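Local coordinates for protein ATP-dependent zinc metalloprotease FtsH (Thermotoga maritima, PDB 4M8A) that probably acts as a processive, ATP-dependent zinc metalloprotease that degrades cytoplasmic and membrane proteins, and is represented here by its periplasmic domain, at residues Leu7-Phe12 against Tyr44-Pro49; Ser24-Arg29 against Lys64-Ser69; Arg20-Glu25 against Thr38-Val43. All blocks are in the same frame, centred on the assembly; numbering follows the deposited sequence.

Contact 1 (Leu7-Phe12 against Tyr44-Pro49); sequences LSYTSF and YEVDAP
The N-terminal start of helix 9-17 sits against strand 43-47, an outermost strand of the sheet within this chain, with L7 and V46 carrying most of the contact. One backbone bond joins the two segments directly: L7 N donates to E45 O over 3.0 Å at 153°, tilted 31° from the carbonyl plane. L7 O then leans on V46 CA through a CA-H...O contact. S5 is also bonded to E45, so the chain runs beside the strand before the helix begins. S8 is the N-cap, and its OG accepts from S11 N at 3.0 Å.

The apolar part gathers around the two methyls of V46. CG of L7 is anti to its backbone N (chi1 179°), and CD2 beyond it touches both V46 CG2, at 3.8 Å, and Y44 CB, at 3.7 Å. V46 CG2 also meets F12 CB at 4.0 Å. V46 CG1 lies near the plane of the Y9 ring, at its edge, while A48 CB comes up obliquely to Y9 CD1 at 3.8 Å. A water links the end of the strand to the helix, donating to D47 O at 2.7 Å and weakly accepting from Y9 N.

A second subunit also reaches the contact: its R72 forms a salt bridge with D47, and T10 OG1 hydrogen-bonds to its I66 and V68. Within the chain, Y9 meets W50 edge-to-face. Next door in the sheet, V46 is bonded to L34 of strand 33-38, and the F12 ring packs on L34 and V36 of that strand.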
loop_
_atom_site.group_PDB
_atom_site.type_symbol
_atom_site.label_atom_id
_atom_site.label_comp_id
_atom_site.label_asym_id
_atom_site.label_seq_id
_atom_site.Cartn_x
_atom_site.Cartn_y
_atom_site.Cartn_z
ATOM N N LEU B 7 -10.152 -21.787 -10.291
ATOM C CA LEU B 7 -9.050 -20.868 -10.529
ATOM C C LEU B 7 -7.907 -21.239 -9.583
ATOM O O LEU B 7 -8.120 -21.422 -8.386
ATOM C CB LEU B 7 -9.534 -19.439 -10.259
ATOM C CG LEU B 7 -8.563 -18.276 -10.405
ATOM C CD1 LEU B 7 -8.187 -18.106 -11.861
ATOM C CD2 LEU B 7 -9.207 -17.005 -9.872
ATOM N N SER B 8 -6.696 -21.368 -10.105
ATOM C CA SER B 8 -5.565 -21.716 -9.247
ATOM C C SER B 8 -5.215 -20.533 -8.345
ATOM O O SER B 8 -5.525 -19.375 -8.663
ATOM C CB SER B 8 -4.336 -22.130 -10.082
ATOM O OG SER B 8 -3.734 -20.996 -10.695
ATOM N N TYR B 9 -4.552 -20.817 -7.230
ATOM C CA TYR B 9 -4.073 -19.753 -6.364
ATOM C C TYR B 9 -3.125 -18.813 -7.119
ATOM O O TYR B 9 -3.224 -17.591 -7.000
ATOM C CB TYR B 9 -3.439 -20.307 -5.072
ATOM C CG TYR B 9 -3.083 -19.196 -4.116
ATOM C CD1 TYR B 9 -4.072 -18.509 -3.417
ATOM C CD2 TYR B 9 -1.770 -18.799 -3.946
ATOM C CE1 TYR B 9 -3.753 -17.478 -2.566
ATOM C CE2 TYR B 9 -1.444 -17.752 -3.083
ATOM C CZ TYR B 9 -2.443 -17.099 -2.403
ATOM O OH TYR B 9 -2.154 -16.047 -1.559
ATOM N N THR B 10 -2.222 -19.371 -7.921
ATOM C CA THR B 10 -1.300 -18.533 -8.682
ATOM C C THR B 10 -2.040 -17.582 -9.619
ATOM O O THR B 10 -1.719 -16.393 -9.691
ATOM C CB THR B 10 -0.325 -19.397 -9.481
ATOM O OG1 THR B 10 0.366 -20.246 -8.567
ATOM C CG2 THR B 10 0.701 -18.540 -10.207
ATOM N N SER B 11 -3.041 -18.104 -10.321
ATOM C CA SER B 11 -3.810 -17.287 -11.252
ATOM C C SER B 11 -4.620 -16.222 -10.510
ATOM O O SER B 11 -4.790 -15.112 -11.014
ATOM C CB SER B 11 -4.715 -18.149 -12.133
ATOM O OG SER B 11 -3.965 -18.884 -13.096
ATOM N N PHE B 12 -5.089 -16.556 -9.312
ATOM C CA PHE B 12 -5.792 -15.602 -8.458
ATOM C C PHE B 12 -4.876 -14.440 -8.095
ATOM O O PHE B 12 -5.253 -13.277 -8.238
ATOM C CB PHE B 12 -6.283 -16.300 -7.186
ATOM C CG PHE B 12 -6.672 -15.356 -6.076
ATOM C CD1 PHE B 12 -7.728 -14.469 -6.226
ATOM C CD2 PHE B 12 -5.982 -15.373 -4.870
ATOM C CE1 PHE B 12 -8.079 -13.599 -5.197
ATOM C CE2 PHE B 12 -6.330 -14.518 -3.837
ATOM C CZ PHE B 12 -7.384 -13.629 -3.995
ATOM N N TYR B 44 -15.185 -17.057 -9.567
ATOM C CA TYR B 44 -14.225 -18.138 -9.574
ATOM C C TYR B 44 -14.129 -18.728 -8.186
ATOM O O TYR B 44 -14.369 -18.041 -7.187
ATOM C CB TYR B 44 -12.849 -17.613 -9.981
ATOM C CG TYR B 44 -12.813 -17.018 -11.363
ATOM C CD1 TYR B 44 -12.589 -17.823 -12.474
ATOM C CD2 TYR B 44 -13.036 -15.658 -11.566
ATOM C CE1 TYR B 44 -12.560 -17.285 -13.743
ATOM C CE2 TYR B 44 -13.021 -15.110 -12.835
ATOM C CZ TYR B 44 -12.780 -15.927 -13.923
ATOM O OH TYR B 44 -12.752 -15.395 -15.205
ATOM N N GLU B 45 -13.752 -19.997 -8.123
ATOM C CA GLU B 45 -13.532 -20.685 -6.868
ATOM C C GLU B 45 -12.057 -21.059 -6.744
ATOM O O GLU B 45 -11.494 -21.720 -7.623
ATOM C CB GLU B 45 -14.433 -21.928 -6.806
ATOM C CG GLU B 45 -14.115 -22.906 -5.710
ATOM C CD GLU B 45 -15.101 -24.063 -5.659
ATOM O OE1 GLU B 45 -16.286 -23.869 -6.022
ATOM O OE2 GLU B 45 -14.684 -25.170 -5.259
ATOM N N VAL B 46 -11.437 -20.623 -5.652
ATOM C CA VAL B 46 -10.032 -20.892 -5.406
ATOM C C VAL B 46 -9.914 -21.708 -4.117
ATOM O O VAL B 46 -10.256 -21.230 -3.026
ATOM C CB VAL B 46 -9.214 -19.587 -5.239
ATOM C CG1 VAL B 46 -7.725 -19.916 -5.057
ATOM C CG2 VAL B 46 -9.424 -18.657 -6.422
ATOM N N ASP B 47 -9.420 -22.935 -4.236
ATOM C CA ASP B 47 -9.237 -23.791 -3.069
ATOM C C ASP B 47 -7.895 -23.440 -2.445
ATOM O O ASP B 47 -6.846 -23.818 -2.970
ATOM C CB ASP B 47 -9.285 -25.264 -3.489
ATOM C CG ASP B 47 -9.301 -26.224 -2.302
ATOM O OD1 ASP B 47 -8.829 -25.860 -1.196
ATOM O OD2 ASP B 47 -9.784 -27.361 -2.480
ATOM N N ALA B 48 -7.922 -22.690 -1.347
ATOM C CA ALA B 48 -6.688 -22.141 -0.773
ATOM C C ALA B 48 -6.820 -21.939 0.733
ATOM O O ALA B 48 -6.917 -20.801 1.194
ATOM C CB ALA B 48 -6.322 -20.812 -1.446
ATOM N N PRO B 49 -6.804 -23.041 1.506
ATOM C CA PRO B 49 -6.987 -22.926 2.960
ATOM C C PRO B 49 -5.909 -22.083 3.652
ATOM O O PRO B 49 -6.165 -21.565 4.739
ATOM C CB PRO B 49 -6.914 -24.377 3.448
ATOM C CG PRO B 49 -7.265 -25.210 2.249
ATOM C CD PRO B 49 -6.785 -24.444 1.053
HETATM O O HOH W 1 -5.857 -23.045 -5.402
#

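Contact 2 (Ser24-Arg29 against Lys64-Ser69); sequences SEVVIR and KGIKVS
Strands 24-29 and 67-69 run parallel, 4.7 Å apart at their closest and 16° from each other in direction, pairing E25 with K67, V26 with V68 and V27 with S69. Four backbone bonds hold them: K67 N gives to S24 O, V26 N to K67 O at 2.8 Å, S69 N to V26 O, and I28 N to S69 O. The bond from V26 is the most nearly collinear with its carbonyl, at 172°, whereas K67 N is tilted 29° from the plane of the S24 carbonyl.

On the face carrying E25, V27, K67 and S69, the long side chains of E25 and K67 lie side by side and point the same way. Both start anti to their backbone N and stay extended, so aliphatic carbon rides on aliphatic carbon, with E25 CG 4.0 Å from K67 CB. At the ends, E25 OE2 is 4.1 Å from K67 NZ, beyond salt-bridge range; a water bridges the two groups instead, donating to E25 OE1 at 2.7 Å and accepting from K67 NZ at 2.8 Å. E25 OE2 and S69 OG are hydrogen-bonded at 3.0 Å, though the hydroxyl could also turn to another acceptor.

V26 and V68 lie on the other face, with I66 and I28 beside them. V26 CG2 meets I66 CG2, and I28 CD1 reaches V68 CG1 at 3.8 Å; helix 55-63 covers this side through I58, L61 and V62.

The chemistry is thus divided: V26, V68 and the isoleucines form the apolar side, facing helix 55-63 and, at V26, F12 of helix 9-17, while the opposite charges of E25 and K67, joined through water, probably stabilise each other without a direct ion pair.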
loop_
_atom_site.group_PDB
_atom_site.type_symbol
_atom_site.label_atom_id
_atom_site.label_comp_id
_atom_site.label_asym_id
_atom_site.label_seq_id
_atom_site.Cartn_x
_atom_site.Cartn_y
_atom_site.Cartn_z
ATOM N N SER B 24 -13.208 -7.600 -8.049
ATOM C CA SER B 24 -14.083 -6.722 -7.272
ATOM C C SER B 24 -14.263 -7.186 -5.836
ATOM O O SER B 24 -14.361 -6.363 -4.931
ATOM C CB SER B 24 -15.444 -6.571 -7.942
ATOM O OG SER B 24 -16.003 -7.831 -8.221
ATOM N N GLU B 25 -14.308 -8.496 -5.620
ATOM C CA GLU B 25 -14.627 -9.014 -4.296
ATOM C C GLU B 25 -13.968 -10.365 -4.093
ATOM O O GLU B 25 -13.894 -11.177 -5.022
ATOM C CB GLU B 25 -16.155 -9.145 -4.079
ATOM C CG GLU B 25 -16.505 -9.674 -2.681
ATOM C CD GLU B 25 -17.976 -9.635 -2.372
ATOM O OE1 GLU B 25 -18.767 -9.490 -3.319
ATOM O OE2 GLU B 25 -18.338 -9.756 -1.178
ATOM N N VAL B 26 -13.491 -10.591 -2.873
ATOM C CA VAL B 26 -13.013 -11.897 -2.463
ATOM C C VAL B 26 -13.757 -12.293 -1.205
ATOM O O VAL B 26 -13.705 -11.586 -0.200
ATOM C CB VAL B 26 -11.489 -11.896 -2.204
ATOM C CG1 VAL B 26 -11.027 -13.260 -1.737
ATOM C CG2 VAL B 26 -10.734 -11.479 -3.486
ATOM N N VAL B 27 -14.479 -13.408 -1.285
ATOM C CA VAL B 27 -15.181 -13.929 -0.120
ATOM C C VAL B 27 -14.311 -15.051 0.443
ATOM O O VAL B 27 -14.006 -16.028 -0.251
ATOM C CB VAL B 27 -16.605 -14.456 -0.462
ATOM C CG1 VAL B 27 -17.271 -15.100 0.763
ATOM C CG2 VAL B 27 -17.468 -13.334 -1.027
ATOM N N ILE B 28 -13.887 -14.883 1.687
ATOM C CA ILE B 28 -13.018 -15.844 2.353
ATOM C C ILE B 28 -13.908 -16.754 3.202
ATOM O O ILE B 28 -14.367 -16.390 4.295
ATOM C CB ILE B 28 -11.948 -15.142 3.206
ATOM C CG1 ILE B 28 -11.129 -14.164 2.346
ATOM C CG2 ILE B 28 -11.016 -16.168 3.852
ATOM C CD1 ILE B 28 -10.048 -13.395 3.146
ATOM N N ARG B 29 -14.197 -17.927 2.664
ATOM C CA ARG B 29 -15.101 -18.848 3.328
ATOM C C ARG B 29 -14.391 -19.593 4.442
ATOM O O ARG B 29 -13.189 -19.892 4.351
ATOM C CB ARG B 29 -15.625 -19.864 2.319
ATOM C CG ARG B 29 -16.502 -19.270 1.218
ATOM C CD ARG B 29 -16.802 -20.287 0.115
ATOM N NE ARG B 29 -17.262 -21.557 0.669
ATOM C CZ ARG B 29 -18.532 -21.850 0.905
ATOM N NH1 ARG B 29 -19.479 -20.965 0.610
ATOM N NH2 ARG B 29 -18.852 -23.031 1.412
ATOM N N LYS B 64 -6.058 -2.339 -1.995
ATOM C CA LYS B 64 -6.429 -2.167 -3.399
ATOM C C LYS B 64 -7.886 -1.778 -3.558
ATOM O O LYS B 64 -8.340 -1.468 -4.661
ATOM C CB LYS B 64 -6.150 -3.448 -4.187
ATOM C CG LYS B 64 -4.668 -3.755 -4.311
ATOM C CD LYS B 64 -4.458 -5.002 -5.128
ATOM C CE LYS B 64 -5.163 -4.865 -6.466
ATOM N NZ LYS B 64 -4.577 -3.779 -7.302
ATOM N N GLY B 65 -8.616 -1.780 -2.452
ATOM C CA GLY B 65 -10.025 -1.443 -2.477
ATOM C C GLY B 65 -10.902 -2.615 -2.860
ATOM O O GLY B 65 -12.102 -2.441 -3.065
ATOM N N ILE B 66 -10.307 -3.811 -2.938
ATOM C CA ILE B 66 -11.069 -5.033 -3.212
ATOM C C ILE B 66 -11.920 -5.330 -1.988
ATOM O O ILE B 66 -11.457 -5.191 -0.857
ATOM C CB ILE B 66 -10.139 -6.214 -3.557
ATOM C CG1 ILE B 66 -9.412 -5.924 -4.880
ATOM C CG2 ILE B 66 -10.922 -7.543 -3.609
ATOM C CD1 ILE B 66 -8.234 -6.824 -5.149
ATOM N N LYS B 67 -13.181 -5.668 -2.208
ATOM C CA LYS B 67 -14.077 -5.986 -1.108
ATOM C C LYS B 67 -13.717 -7.351 -0.554
ATOM O O LYS B 67 -13.760 -8.350 -1.274
ATOM C CB LYS B 67 -15.528 -5.981 -1.594
ATOM C CG LYS B 67 -16.548 -6.234 -0.493
ATOM C CD LYS B 67 -17.972 -6.061 -1.040
ATOM C CE LYS B 67 -19.003 -6.296 0.058
ATOM N NZ LYS B 67 -20.395 -6.238 -0.497
ATOM N N VAL B 68 -13.370 -7.405 0.727
ATOM C CA VAL B 68 -13.032 -8.668 1.380
ATOM C C VAL B 68 -14.098 -8.963 2.421
ATOM O O VAL B 68 -14.374 -8.124 3.288
ATOM C CB VAL B 68 -11.658 -8.588 2.068
ATOM C CG1 VAL B 68 -11.372 -9.877 2.836
ATOM C CG2 VAL B 68 -10.575 -8.285 1.037
ATOM N N SER B 69 -14.691 -10.151 2.337
ATOM C CA SER B 69 -15.841 -10.547 3.163
ATOM C C SER B 69 -15.609 -11.952 3.672
ATOM O O SER B 69 -15.333 -12.842 2.874
ATOM C CB SER B 69 -17.118 -10.597 2.306
ATOM O OG SER B 69 -17.355 -9.346 1.647
HETATM O O HOH W 2 -20.776 -7.848 -2.751
#

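Contact 3 (Arg20-Glu25 against Thr38-Val43); sequences RSVVSE and TKDGRV
V22 and K39 meet where strand 23-29 begins and strand 33-38 runs out into a type I turn, T38 to G41, so this is the end of an antiparallel pairing, where the strands give way to a turn. A single hydrogen bond crosses it: K39 N donates to V22 O at 2.6 Å and 158°. Beside it V23 and T38 form a non-hydrogen-bonded pair, their CA atoms 4.4 Å apart and their side chains diverging.

V22 reaches the turn with both methyls. CG1 stands between its backbone N and carbonyl carbon (chi1 70°) and touches T38 CG2 at 3.7 Å; CG2 faces T38 CB at 3.8 Å and D40 CG at 4.0 Å. The extended K39 chain passes over V22 O and lays its CG 3.9 Å from S24 CB. Within the turn, T38 OG1 accepts from R42 N at 3.0 Å; its approach to D40 OD1 is so short that the detail is doubtful. S21 OG accepts from V23 N in an ST turn.

One step on, S24 and E25 both face Y37, a classic beta bulge. M15 of helix 9-17 packs on V22, V23 and T38, and its carbonyl hydrogen-bonds to S21 OG.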
loop_
_atom_site.group_PDB
_atom_site.type_symbol
_atom_site.label_atom_id
_atom_site.label_comp_id
_atom_site.label_asym_id
_atom_site.label_seq_id
_atom_site.Cartn_x
_atom_site.Cartn_y
_atom_site.Cartn_z
ATOM N N ARG B 20 -4.651 -3.428 -14.217
ATOM C CA ARG B 20 -6.040 -3.126 -14.497
ATOM C C ARG B 20 -6.866 -4.181 -13.803
ATOM O O ARG B 20 -7.724 -4.799 -14.439
ATOM C CB ARG B 20 -6.315 -3.165 -16.005
ATOM C CG ARG B 20 -5.626 -4.314 -16.744
ATOM C CD ARG B 20 -6.568 -5.030 -17.711
ATOM N NE ARG B 20 -5.943 -6.195 -18.339
ATOM C CZ ARG B 20 -6.257 -7.457 -18.061
ATOM N NH1 ARG B 20 -7.198 -7.729 -17.166
ATOM N NH2 ARG B 20 -5.635 -8.452 -18.683
ATOM N N SER B 21 -6.605 -4.412 -12.514
ATOM C CA SER B 21 -7.197 -5.586 -11.862
ATOM C C SER B 21 -8.701 -5.613 -11.963
ATOM O O SER B 21 -9.402 -4.635 -11.677
ATOM C CB SER B 21 -6.770 -5.809 -10.410
ATOM O OG SER B 21 -7.465 -6.938 -9.882
ATOM N N VAL B 22 -9.192 -6.766 -12.383
ATOM C CA VAL B 22 -10.594 -6.954 -12.642
ATOM C C VAL B 22 -11.269 -7.480 -11.376
ATOM O O VAL B 22 -12.469 -7.686 -11.364
ATOM C CB VAL B 22 -10.790 -7.939 -13.829
ATOM C CG1 VAL B 22 -10.399 -9.355 -13.419
ATOM C CG2 VAL B 22 -12.221 -7.893 -14.371
ATOM N N VAL B 23 -10.511 -7.666 -10.292
ATOM C CA VAL B 23 -11.102 -8.260 -9.079
ATOM C C VAL B 23 -11.938 -7.261 -8.277
ATOM O O VAL B 23 -11.438 -6.206 -7.853
ATOM C CB VAL B 23 -10.068 -8.929 -8.143
ATOM C CG1 VAL B 23 -10.768 -9.553 -6.930
ATOM C CG2 VAL B 23 -9.255 -9.985 -8.900
ATOM N N SER B 24 -13.208 -7.600 -8.049
ATOM C CA SER B 24 -14.083 -6.722 -7.272
ATOM C C SER B 24 -14.263 -7.186 -5.836
ATOM O O SER B 24 -14.361 -6.363 -4.931
ATOM C CB SER B 24 -15.444 -6.571 -7.942
ATOM O OG SER B 24 -16.003 -7.831 -8.221
ATOM N N GLU B 25 -14.308 -8.496 -5.620
ATOM C CA GLU B 25 -14.627 -9.014 -4.296
ATOM C C GLU B 25 -13.968 -10.365 -4.093
ATOM O O GLU B 25 -13.894 -11.177 -5.022
ATOM C CB GLU B 25 -16.155 -9.145 -4.079
ATOM C CG GLU B 25 -16.505 -9.674 -2.681
ATOM C CD GLU B 25 -17.976 -9.635 -2.372
ATOM O OE1 GLU B 25 -18.767 -9.490 -3.319
ATOM O OE2 GLU B 25 -18.338 -9.756 -1.178
ATOM N N THR B 38 -15.308 -10.807 -10.259
ATOM C CA THR B 38 -14.671 -9.839 -11.125
ATOM C C THR B 38 -15.629 -8.732 -11.536
ATOM O O THR B 38 -16.857 -8.902 -11.517
ATOM C CB THR B 38 -14.117 -10.484 -12.393
ATOM O OG1 THR B 38 -15.195 -11.059 -13.139
ATOM C CG2 THR B 38 -13.106 -11.553 -12.053
ATOM N N LYS B 39 -15.055 -7.601 -11.929
ATOM C CA LYS B 39 -15.843 -6.452 -12.349
ATOM C C LYS B 39 -16.639 -6.735 -13.609
ATOM O O LYS B 39 -17.645 -6.068 -13.861
ATOM C CB LYS B 39 -14.942 -5.236 -12.550
ATOM C CG LYS B 39 -14.263 -4.793 -11.265
ATOM C CD LYS B 39 -13.470 -3.507 -11.437
ATOM C CE LYS B 39 -12.768 -3.143 -10.129
ATOM N NZ LYS B 39 -11.860 -1.967 -10.283
ATOM N N ASP B 40 -16.190 -7.710 -14.403
ATOM C CA ASP B 40 -16.916 -8.091 -15.614
ATOM C C ASP B 40 -17.993 -9.159 -15.391
ATOM O O ASP B 40 -18.568 -9.678 -16.353
ATOM C CB ASP B 40 -15.964 -8.481 -16.755
ATOM C CG ASP B 40 -15.142 -9.733 -16.472
ATOM O OD1 ASP B 40 -15.335 -10.407 -15.439
ATOM O OD2 ASP B 40 -14.288 -10.058 -17.327
ATOM N N GLY B 41 -18.262 -9.479 -14.129
ATOM C CA GLY B 41 -19.393 -10.319 -13.778
ATOM C C GLY B 41 -19.145 -11.807 -13.878
ATOM O O GLY B 41 -20.028 -12.555 -14.269
ATOM N N ARG B 42 -17.929 -12.228 -13.557
ATOM C CA ARG B 42 -17.619 -13.642 -13.411
ATOM C C ARG B 42 -17.293 -13.960 -11.958
ATOM O O ARG B 42 -16.978 -13.075 -11.151
ATOM C CB ARG B 42 -16.452 -14.057 -14.312
ATOM C CG ARG B 42 -16.783 -14.049 -15.803
ATOM C CD ARG B 42 -15.743 -14.816 -16.616
ATOM N NE ARG B 42 -15.733 -16.249 -16.307
ATOM C CZ ARG B 42 -14.838 -17.115 -16.780
ATOM N NH1 ARG B 42 -13.865 -16.699 -17.583
ATOM N NH2 ARG B 42 -14.908 -18.398 -16.446
ATOM N N VAL B 43 -17.394 -15.235 -11.621
ATOM C CA VAL B 43 -17.045 -15.707 -10.292
ATOM C C VAL B 43 -16.192 -16.965 -10.427
ATOM O O VAL B 43 -16.422 -17.808 -11.301
ATOM C CB VAL B 43 -18.285 -15.934 -9.394
ATOM C CG1 VAL B 43 -19.190 -17.028 -9.967
ATOM C CG2 VAL B 43 -17.858 -16.301 -7.979
#

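In the fold
All three contacts reach one mixed sheet. Contact 2 is the buried one, a regular strand pairing; contact 1 is partly buried and sets a helix start against the strand at the other side of the sheet; contact 3, also partly buried, lies at an exposed turn. Contacts 2 and 3 share S24 and E25, and I66 packs on V23 where they touch. F12 joins contact 1 to contact 2 by resting on V26, and Y44 meets T38 of contact 3. Backbone bonds dominate contact 2, apolar side chains contact 1, while contact 3 combines one backbone bond with packing by valine methyls and a lysine chain. Other subunits reach contacts 1 and 2 but leave contact 3 untouched.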